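Local coordinates for protein farnesyl pyrophosphate synthase (Pseudomonas aeruginosa, PDB 3ZOU) that probably catalyses the condensation of geranyl diphosphate with isopentenyl diphosphate to farnesyl diphosphate, with the help of magnesium ions, at residues Ala72-Ser80 against Leu145-Val155; Ile186-Ala194 against Leu205-Gly216. All blocks are in the same frame, centred on the assembly; numbering follows the deposited sequence.

Contact 1: Ala72-Ser80 against Leu145-Val155; sequences AVELIHAYS and LARAAGSAGMV. With GPP (geranyl diphosphate), chain E.
The ring of Y79 is approached obliquely by the CE methyl of M154, which lies 3.7 Å from Y79 CE2. H83, one turn on in the same helix, makes a T-shaped (edge-to-face) pair with the ring. From the rim of the Y79 ring the hydroxyl reaches V155, whose CG2 lies 3.5 Å from Y79 OH, and it also donates a hydrogen bond to a water, 2.5 Å from Y79 OH. That water donates in turn to the carbonyl of A149, with 2.7 Å between water and A149 O. Through this bridge a buried phenol is tied to the last turn of helix 135-149, just where G150 leaves helical geometry.

M154 begins extended, with CG anti to the backbone N (chi1 -179°), and turns only at chi3 (77°); the bend sets CE among I76 CG2, S80 CB and the Y79 ring, with CE 3.6 Å from S80 CB. Toward the start of both segments, L145 spreads both methyls over I76 CG1, and its CD2 also touches A72 CB at 3.8 Å. S80 OG is turned back to its own helix and donates to H77 O at 2.7 Å.

The type I turn G150-G153 joins helix 135-149 to helix 154-163 in this largely helical isoprenoid synthase fold. No direct hydrogen bond links the segments, and their polar crossing is carried by water. Such a mainly apolar contact is consistent with lining the geranyl tail, where V155 CG2 comes to 3.6 Å from C10 and the carbonyl oxygen of S80 lies close to C9.

Contact 2: Ile186-Ala194 against Leu205-Gly216; sequences IEASVRLGA and LAALERYAEAIG
V190 carries the apolar contacts at the middle of the interface: CG1 lies 3.6 Å from L208 CB, while CG2 rests against the methyl of A212. Further along, A194 CB touches L205 CD2 (3.5 Å) and L208 CD1, and at the other end I186 CD1 packs on the bare CA of G216.

The axes of these segments approach to 8.7 Å, with 150° between their N-to-C directions, an antiparallel hairpin of neighbouring helices within the prenyltransferase helix bundle; L51 of helix 47-58 lies against I186, V190 and I215.

Charged groups line one flank. R191 folds back at chi2 and chi3 (both near 58°), which lays one face of its guanidinium over L205 CB. E209 OE1 is 3.7 Å from R191 NH2, a long salt bridge of charges alone, since the oxygen sits well out of the guanidinium plane.

Water makes the remaining polar links. One accepts from R191 NE at the guanidinium edge and donates to L205 O. Another donates to both E187 OE2 and A212 O. A third donates to E187 OE1 and E213 OE2, bridging two carboxylates that stand 4.5 Å apart between those oxygens and are turned 86° to each other.

Overall arrangement
The centres of contacts 1 and 2 lie about 15 Å apart, and the two meet through helix 171-196, which carries segment 186-194 and packs against contact 1: V73 CB of contact 1 is 3.4 Å from S189 OG of contact 2, and A148 CB is 3.6 Å from A188 CB. Contact 1 holds S80 and V155 of the geranyl diphosphate pocket, and the side chain of S80 is about 9 Å from a bound magnesium ion. Contact 2 stands further back, the side chain of I186 being about 9 Å from the geranyl diphosphate and that of I215 about 9 Å from the bound benzoxazolone-propanoic acid fragment. The second subunit reaches contact 1 alone.

Contact 1: Ala72-Ser80 against Leu145-Val155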
loop_
_atom_site.group_PDB
_atom_site.type_symbol
_atom_site.label_atom_id
_atom_site.label_comp_id
_atom_site.label_asym_id
_atom_site.label_seq_id
_atom_site.Cartn_x
_atom_site.Cartn_y
_atom_site.Cartn_z
ATOM N N ALA A 72 -10.142 5.361 -3.791
ATOM C CA ALA A 72 -9.228 4.313 -3.257
ATOM C C ALA A 72 -9.269 3.088 -4.111
ATOM O O ALA A 72 -8.221 2.524 -4.465
ATOM C CB ALA A 72 -9.531 4.000 -1.828
ATOM N N VAL A 73 -10.464 2.604 -4.477
ATOM C CA VAL A 73 -10.482 1.372 -5.270
ATOM C C VAL A 73 -9.919 1.587 -6.652
ATOM O O VAL A 73 -9.286 0.693 -7.195
ATOM C CB VAL A 73 -11.869 0.674 -5.303
ATOM C CG1 VAL A 73 -12.227 0.290 -3.867
ATOM C CG2 VAL A 73 -12.954 1.582 -5.910
ATOM N N GLU A 74 -10.089 2.782 -7.229
ATOM C CA GLU A 74 -9.539 3.056 -8.521
ATOM C C GLU A 74 -8.013 3.147 -8.466
ATOM O O GLU A 74 -7.339 2.718 -9.360
ATOM C CB GLU A 74 -10.159 4.302 -9.188
ATOM C CG GLU A 74 -9.792 4.378 -10.654
ATOM C CD GLU A 74 -10.330 3.261 -11.584
ATOM O OE1 GLU A 74 -11.262 2.546 -11.158
ATOM O OE2 GLU A 74 -9.814 3.186 -12.700
ATOM N N LEU A 75 -7.523 3.709 -7.366
ATOM C CA LEU A 75 -6.075 3.817 -7.189
ATOM C C LEU A 75 -5.458 2.439 -7.104
ATOM O O LEU A 75 -4.371 2.218 -7.673
ATOM C CB LEU A 75 -5.751 4.643 -5.971
ATOM C CG LEU A 75 -6.005 6.160 -6.201
ATOM C CD1 LEU A 75 -6.047 6.845 -4.861
ATOM C CD2 LEU A 75 -4.997 6.815 -7.126
ATOM N N ILE A 76 -6.083 1.541 -6.328
ATOM C CA ILE A 76 -5.544 0.189 -6.239
ATOM C C ILE A 76 -5.555 -0.439 -7.668
ATOM O O ILE A 76 -4.616 -1.139 -8.097
ATOM C CB ILE A 76 -6.292 -0.683 -5.220
ATOM C CG1 ILE A 76 -6.100 -0.160 -3.777
ATOM C CG2 ILE A 76 -5.896 -2.170 -5.332
ATOM C CD1 ILE A 76 -4.669 -0.183 -3.295
ATOM N N HIS A 77 -6.696 -0.386 -8.317
ATOM C CA HIS A 77 -6.845 -0.914 -9.638
ATOM C C HIS A 77 -5.746 -0.388 -10.619
ATOM O O HIS A 77 -5.042 -1.159 -11.247
ATOM C CB HIS A 77 -8.243 -0.599 -10.188
ATOM C CG HIS A 77 -8.492 -1.151 -11.543
ATOM N ND1 HIS A 77 -8.326 -2.467 -11.887
ATOM C CD2 HIS A 77 -8.839 -0.512 -12.681
ATOM C CE1 HIS A 77 -8.609 -2.615 -13.163
ATOM N NE2 HIS A 77 -8.904 -1.438 -13.660
ATOM N N ALA A 78 -5.558 0.911 -10.619
ATOM C CA ALA A 78 -4.575 1.566 -11.502
ATOM C C ALA A 78 -3.175 1.079 -11.195
ATOM O O ALA A 78 -2.429 0.769 -12.086
ATOM C CB ALA A 78 -4.654 3.063 -11.333
ATOM N N TYR A 79 -2.831 0.995 -9.892
ATOM C CA TYR A 79 -1.438 0.591 -9.536
ATOM C C TYR A 79 -1.258 -0.860 -10.033
ATOM O O TYR A 79 -0.189 -1.201 -10.606
ATOM C CB TYR A 79 -1.097 0.743 -8.068
ATOM C CG TYR A 79 -0.893 -0.571 -7.300
ATOM C CD1 TYR A 79 0.240 -1.306 -7.495
ATOM C CD2 TYR A 79 -1.797 -1.048 -6.381
ATOM C CE1 TYR A 79 0.441 -2.513 -6.830
ATOM C CE2 TYR A 79 -1.622 -2.259 -5.728
ATOM C CZ TYR A 79 -0.503 -2.979 -5.935
ATOM O OH TYR A 79 -0.352 -4.176 -5.313
ATOM N N SER A 80 -2.287 -1.701 -9.895
ATOM C CA SER A 80 -2.141 -3.122 -10.277
ATOM C C SER A 80 -1.920 -3.291 -11.749
ATOM O O SER A 80 -1.094 -4.117 -12.136
ATOM C CB SER A 80 -3.361 -3.913 -9.793
ATOM O OG SER A 80 -4.460 -3.720 -10.649
ATOM N N LEU A 145 -10.092 -2.951 2.374
ATOM C CA LEU A 145 -9.316 -2.674 1.175
ATOM C C LEU A 145 -7.909 -3.341 1.248
ATOM O O LEU A 145 -7.421 -3.857 0.273
ATOM C CB LEU A 145 -9.163 -1.198 0.934
ATOM C CG LEU A 145 -8.549 -0.915 -0.460
ATOM C CD1 LEU A 145 -9.314 -1.530 -1.602
ATOM C CD2 LEU A 145 -8.430 0.580 -0.716
ATOM N N ALA A 146 -7.314 -3.264 2.415
ATOM C CA ALA A 146 -5.934 -3.842 2.571
ATOM C C ALA A 146 -5.988 -5.327 2.394
ATOM O O ALA A 146 -5.133 -5.884 1.742
ATOM C CB ALA A 146 -5.359 -3.506 3.921
ATOM N N ARG A 147 -7.021 -5.979 2.929
ATOM C CA ARG A 147 -7.155 -7.437 2.748
ATOM C C ARG A 147 -7.452 -7.799 1.305
ATOM O O ARG A 147 -6.857 -8.728 0.720
ATOM C CB ARG A 147 -8.247 -8.020 3.612
ATOM C CG ARG A 147 -8.062 -7.936 5.069
ATOM C CD ARG A 147 -9.296 -8.567 5.762
ATOM N NE ARG A 147 -9.178 -8.607 7.228
ATOM C CZ ARG A 147 -10.204 -8.697 8.087
ATOM N NH1 ARG A 147 -11.473 -8.718 7.672
ATOM N NH2 ARG A 147 -9.962 -8.742 9.392
ATOM N N ALA A 148 -8.317 -7.010 0.683
ATOM C CA ALA A 148 -8.651 -7.288 -0.704
ATOM C C ALA A 148 -7.537 -7.027 -1.668
ATOM O O ALA A 148 -7.487 -7.643 -2.755
ATOM C CB ALA A 148 -9.847 -6.437 -1.114
ATOM N N ALA A 149 -6.706 -6.003 -1.386
ATOM C CA ALA A 149 -5.644 -5.574 -2.324
ATOM C C ALA A 149 -4.408 -6.468 -2.160
ATOM O O ALA A 149 -3.604 -6.516 -3.120
ATOM C CB ALA A 149 -5.241 -4.173 -2.083
ATOM N N GLY A 150 -4.269 -7.115 -1.003
ATOM C CA GLY A 150 -3.015 -7.747 -0.632
ATOM C C GLY A 150 -2.864 -9.181 -1.084
ATOM O O GLY A 150 -3.497 -9.658 -2.060
ATOM N N SER A 151 -1.906 -9.883 -0.444
ATOM C CA SER A 151 -1.554 -11.195 -0.855
ATOM C C SER A 151 -2.601 -12.284 -0.706
ATOM O O SER A 151 -2.459 -13.358 -1.298
ATOM C CB SER A 151 -0.227 -11.597 -0.180
ATOM O OG SER A 151 0.839 -10.734 -0.650
ATOM N N ALA A 152 -3.626 -11.985 0.085
ATOM C CA ALA A 152 -4.767 -12.866 0.234
ATOM C C ALA A 152 -5.923 -12.493 -0.679
ATOM O O ALA A 152 -6.953 -13.184 -0.667
ATOM C CB ALA A 152 -5.249 -12.895 1.677
ATOM N N GLY A 153 -5.731 -11.484 -1.484
ATOM C CA GLY A 153 -6.734 -10.949 -2.426
ATOM C C GLY A 153 -6.099 -10.780 -3.820
ATOM O O GLY A 153 -5.537 -11.734 -4.411
ATOM N N MET A 154 -6.092 -9.546 -4.310
ATOM C CA MET A 154 -5.672 -9.203 -5.621
ATOM C C MET A 154 -4.230 -9.676 -5.970
ATOM O O MET A 154 -4.019 -10.271 -7.001
ATOM C CB MET A 154 -5.813 -7.699 -5.829
ATOM C CG MET A 154 -5.438 -7.161 -7.187
ATOM S SD MET A 154 -5.458 -5.373 -7.301
ATOM C CE MET A 154 -3.910 -5.030 -6.452
ATOM N N VAL A 155 -3.288 -9.355 -5.102
ATOM C CA VAL A 155 -1.912 -9.732 -5.353
ATOM C C VAL A 155 -1.777 -11.236 -5.347
ATOM O O VAL A 155 -1.135 -11.804 -6.208
ATOM C CB VAL A 155 -0.969 -9.063 -4.320
ATOM C CG1 VAL A 155 0.424 -9.743 -4.321
ATOM C CG2 VAL A 155 -0.829 -7.620 -4.598
HETATM C C1 GPP E . -4.770 -7.643 -15.234
HETATM O O1 GPP E . -5.033 -8.998 -15.677
HETATM C C2 GPP E . -4.206 -7.671 -13.853
HETATM C C3 GPP E . -4.981 -7.630 -12.742
HETATM C C4 GPP E . -6.425 -7.396 -12.921
HETATM C C5 GPP E . -4.425 -7.628 -11.389
HETATM C C6 GPP E . -2.923 -7.278 -11.440
HETATM C C7 GPP E . -2.392 -7.460 -10.092
HETATM C C8 GPP E . -1.191 -7.123 -9.644
HETATM C C9 GPP E . -0.054 -6.419 -10.404
HETATM C C10 GPP E . -1.129 -7.540 -8.208
HETATM P PA GPP E . -4.633 -9.425 -17.169
HETATM O O1A GPP E . -3.092 -9.325 -17.328
HETATM O O2A GPP E . -5.214 -10.814 -17.348
HETATM O O3A GPP E . -5.530 -8.378 -17.994
HETATM P PB GPP E . -5.070 -7.212 -19.014
HETATM O O1B GPP E . -3.553 -7.154 -18.895
HETATM O O2B GPP E . -5.516 -7.651 -20.394
HETATM O O3B GPP E . -5.832 -6.031 -18.415
HETATM O O HOH W 1 -1.681 -4.564 -3.181
#

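Contact 2: Ile186-Ala194 against Leu205-Gly216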
loop_
_atom_site.group_PDB
_atom_site.type_symbol
_atom_site.label_atom_id
_atom_site.label_comp_id
_atom_site.label_asym_id
_atom_site.label_seq_id
_atom_site.Cartn_x
_atom_site.Cartn_y
_atom_site.Cartn_z
ATOM N N ILE A 186 -13.387 -6.136 -6.657
ATOM C CA ILE A 186 -14.802 -5.854 -7.000
ATOM C C ILE A 186 -15.647 -5.914 -5.748
ATOM O O ILE A 186 -16.479 -4.995 -5.462
ATOM C CB ILE A 186 -15.264 -6.784 -8.126
ATOM C CG1 ILE A 186 -14.614 -6.330 -9.421
ATOM C CG2 ILE A 186 -16.789 -6.833 -8.210
ATOM C CD1 ILE A 186 -14.657 -7.365 -10.485
ATOM N N GLU A 187 -15.467 -6.936 -4.953
ATOM C CA GLU A 187 -16.178 -7.144 -3.714
ATOM C C GLU A 187 -15.905 -5.985 -2.755
ATOM O O GLU A 187 -16.773 -5.434 -2.100
ATOM C CB GLU A 187 -15.951 -8.536 -3.077
ATOM C CG GLU A 187 -16.497 -9.637 -3.952
ATOM C CD GLU A 187 -15.759 -10.956 -3.949
ATOM O OE1 GLU A 187 -15.271 -11.296 -2.860
ATOM O OE2 GLU A 187 -15.735 -11.624 -5.049
ATOM N N ALA A 188 -14.656 -5.560 -2.677
ATOM C CA ALA A 188 -14.293 -4.444 -1.801
ATOM C C ALA A 188 -14.891 -3.132 -2.237
ATOM O O ALA A 188 -15.196 -2.297 -1.413
ATOM C CB ALA A 188 -12.723 -4.308 -1.777
ATOM N N SER A 189 -15.041 -2.964 -3.543
ATOM C CA SER A 189 -15.618 -1.717 -4.067
ATOM C C SER A 189 -17.074 -1.608 -3.580
ATOM O O SER A 189 -17.494 -0.582 -3.098
ATOM C CB SER A 189 -15.589 -1.719 -5.595
ATOM O OG SER A 189 -14.208 -1.732 -6.037
ATOM N N VAL A 190 -17.804 -2.684 -3.752
ATOM C CA VAL A 190 -19.181 -2.754 -3.224
ATOM C C VAL A 190 -19.236 -2.579 -1.674
ATOM O O VAL A 190 -20.051 -1.825 -1.130
ATOM C CB VAL A 190 -19.859 -4.045 -3.689
ATOM C CG1 VAL A 190 -21.138 -4.328 -2.917
ATOM C CG2 VAL A 190 -20.067 -4.001 -5.193
ATOM N N ARG A 191 -18.370 -3.278 -0.945
ATOM C CA ARG A 191 -18.367 -3.236 0.492
ATOM C C ARG A 191 -18.045 -1.809 0.963
ATOM O O ARG A 191 -18.698 -1.299 1.881
ATOM C CB ARG A 191 -17.305 -4.249 1.082
ATOM C CG ARG A 191 -17.109 -4.146 2.584
ATOM C CD ARG A 191 -18.358 -4.350 3.398
ATOM N NE ARG A 191 -18.966 -5.627 3.112
ATOM C CZ ARG A 191 -18.859 -6.742 3.857
ATOM N NH1 ARG A 191 -18.265 -6.730 5.031
ATOM N NH2 ARG A 191 -19.441 -7.861 3.438
ATOM N N LEU A 192 -17.049 -1.150 0.363
ATOM C CA LEU A 192 -16.664 0.181 0.801
ATOM C C LEU A 192 -17.777 1.199 0.526
ATOM O O LEU A 192 -17.999 2.069 1.351
ATOM C CB LEU A 192 -15.363 0.594 0.135
ATOM C CG LEU A 192 -14.126 0.337 0.974
ATOM C CD1 LEU A 192 -13.939 -1.097 1.384
ATOM C CD2 LEU A 192 -12.890 0.844 0.231
ATOM N N GLY A 193 -18.402 1.083 -0.642
ATOM C CA GLY A 193 -19.536 2.003 -0.924
ATOM C C GLY A 193 -20.653 1.761 0.061
ATOM O O GLY A 193 -21.252 2.721 0.562
ATOM N N ALA A 194 -20.909 0.502 0.401
ATOM C CA ALA A 194 -21.965 0.159 1.357
ATOM C C ALA A 194 -21.624 0.743 2.717
ATOM O O ALA A 194 -22.440 1.297 3.428
ATOM C CB ALA A 194 -22.157 -1.338 1.424
ATOM N N LEU A 205 -24.935 -6.194 3.847
ATOM C CA LEU A 205 -23.558 -6.438 3.392
ATOM C C LEU A 205 -23.344 -7.802 2.794
ATOM O O LEU A 205 -22.672 -7.941 1.807
ATOM C CB LEU A 205 -22.570 -6.218 4.533
ATOM C CG LEU A 205 -22.450 -4.780 5.027
ATOM C CD1 LEU A 205 -21.422 -4.645 6.162
ATOM C CD2 LEU A 205 -22.039 -3.811 3.923
ATOM N N ALA A 206 -23.949 -8.831 3.359
ATOM C CA ALA A 206 -23.794 -10.152 2.870
ATOM C C ALA A 206 -24.434 -10.263 1.477
ATOM O O ALA A 206 -23.920 -10.944 0.583
ATOM C CB ALA A 206 -24.409 -11.155 3.845
ATOM N N ALA A 207 -25.638 -9.677 1.340
ATOM C CA ALA A 207 -26.296 -9.684 0.056
ATOM C C ALA A 207 -25.505 -8.998 -1.007
ATOM O O ALA A 207 -25.398 -9.472 -2.116
ATOM C CB ALA A 207 -27.672 -9.020 0.188
ATOM N N LEU A 208 -24.971 -7.858 -0.651
ATOM C CA LEU A 208 -24.135 -7.109 -1.590
ATOM C C LEU A 208 -22.874 -7.840 -1.928
ATOM O O LEU A 208 -22.381 -7.798 -3.073
ATOM C CB LEU A 208 -23.887 -5.672 -1.052
ATOM C CG LEU A 208 -25.023 -4.666 -1.180
ATOM C CD1 LEU A 208 -24.707 -3.452 -0.352
ATOM C CD2 LEU A 208 -25.321 -4.251 -2.623
ATOM N N GLU A 209 -22.326 -8.598 -0.959
ATOM C CA GLU A 209 -21.204 -9.506 -1.267
ATOM C C GLU A 209 -21.533 -10.630 -2.269
ATOM O O GLU A 209 -20.778 -10.865 -3.206
ATOM C CB GLU A 209 -20.601 -10.045 0.028
ATOM C CG GLU A 209 -19.471 -11.011 -0.245
ATOM C CD GLU A 209 -18.898 -11.551 1.059
ATOM O OE1 GLU A 209 -18.125 -10.821 1.725
ATOM O OE2 GLU A 209 -19.273 -12.672 1.435
ATOM N N ARG A 210 -22.731 -11.221 -2.138
ATOM C CA ARG A 210 -23.191 -12.199 -3.095
ATOM C C ARG A 210 -23.311 -11.582 -4.502
ATOM O O ARG A 210 -22.955 -12.229 -5.509
ATOM C CB ARG A 210 -24.505 -12.829 -2.629
ATOM C CG ARG A 210 -24.318 -13.744 -1.467
ATOM C CD ARG A 210 -25.587 -14.634 -1.338
ATOM N NE ARG A 210 -26.751 -13.896 -0.988
ATOM C CZ ARG A 210 -27.025 -13.424 0.234
ATOM N NH1 ARG A 210 -26.208 -13.594 1.279
ATOM N NH2 ARG A 210 -28.133 -12.745 0.434
ATOM N N TYR A 211 -23.895 -10.395 -4.538
ATOM C CA TYR A 211 -23.999 -9.654 -5.792
ATOM C C TYR A 211 -22.642 -9.540 -6.441
ATOM O O TYR A 211 -22.475 -9.740 -7.636
ATOM C CB TYR A 211 -24.703 -8.296 -5.521
ATOM C CG TYR A 211 -24.597 -7.326 -6.695
ATOM C CD1 TYR A 211 -23.501 -6.515 -6.852
ATOM C CD2 TYR A 211 -25.533 -7.327 -7.685
ATOM C CE1 TYR A 211 -23.349 -5.669 -7.910
ATOM C CE2 TYR A 211 -25.399 -6.487 -8.798
ATOM C CZ TYR A 211 -24.318 -5.642 -8.910
ATOM O OH TYR A 211 -24.155 -4.841 -10.005
ATOM N N ALA A 212 -21.695 -9.031 -5.655
ATOM C CA ALA A 212 -20.365 -8.703 -6.167
ATOM C C ALA A 212 -19.614 -9.939 -6.654
ATOM O O ALA A 212 -18.958 -9.911 -7.654
ATOM C CB ALA A 212 -19.601 -7.998 -5.039
ATOM N N GLU A 213 -19.744 -11.043 -5.921
ATOM C CA GLU A 213 -19.182 -12.297 -6.357
ATOM C C GLU A 213 -19.679 -12.734 -7.706
ATOM O O GLU A 213 -18.933 -13.116 -8.587
ATOM C CB GLU A 213 -19.476 -13.401 -5.314
ATOM C CG GLU A 213 -18.800 -13.219 -3.976
ATOM C CD GLU A 213 -19.307 -14.119 -2.833
ATOM O OE1 GLU A 213 -20.446 -14.623 -2.878
ATOM O OE2 GLU A 213 -18.560 -14.263 -1.842
ATOM N N ALA A 214 -20.992 -12.622 -7.846
ATOM C CA ALA A 214 -21.626 -13.014 -9.096
ATOM C C ALA A 214 -21.251 -12.150 -10.272
ATOM O O ALA A 214 -20.910 -12.658 -11.362
ATOM C CB ALA A 214 -23.138 -13.112 -8.873
ATOM N N ILE A 215 -21.296 -10.824 -10.146
ATOM C CA ILE A 215 -20.923 -10.015 -11.266
ATOM C C ILE A 215 -19.461 -10.098 -11.627
ATOM O O ILE A 215 -19.103 -9.958 -12.784
ATOM C CB ILE A 215 -21.337 -8.541 -11.166
ATOM C CG1 ILE A 215 -20.724 -7.844 -9.945
ATOM C CG2 ILE A 215 -22.824 -8.420 -11.064
ATOM C CD1 ILE A 215 -20.584 -6.374 -10.118
ATOM N N GLY A 216 -18.621 -10.275 -10.584
ATOM C CA GLY A 216 -17.171 -10.425 -10.880
ATOM C C GLY A 216 -16.882 -11.601 -11.784
ATOM O O GLY A 216 -16.168 -11.491 -12.751
HETATM O O HOH W 2 -16.357 -10.640 -7.616
HETATM O O HOH W 3 -15.856 -14.015 -2.379
HETATM O O HOH W 4 -20.574 -6.078 0.821
#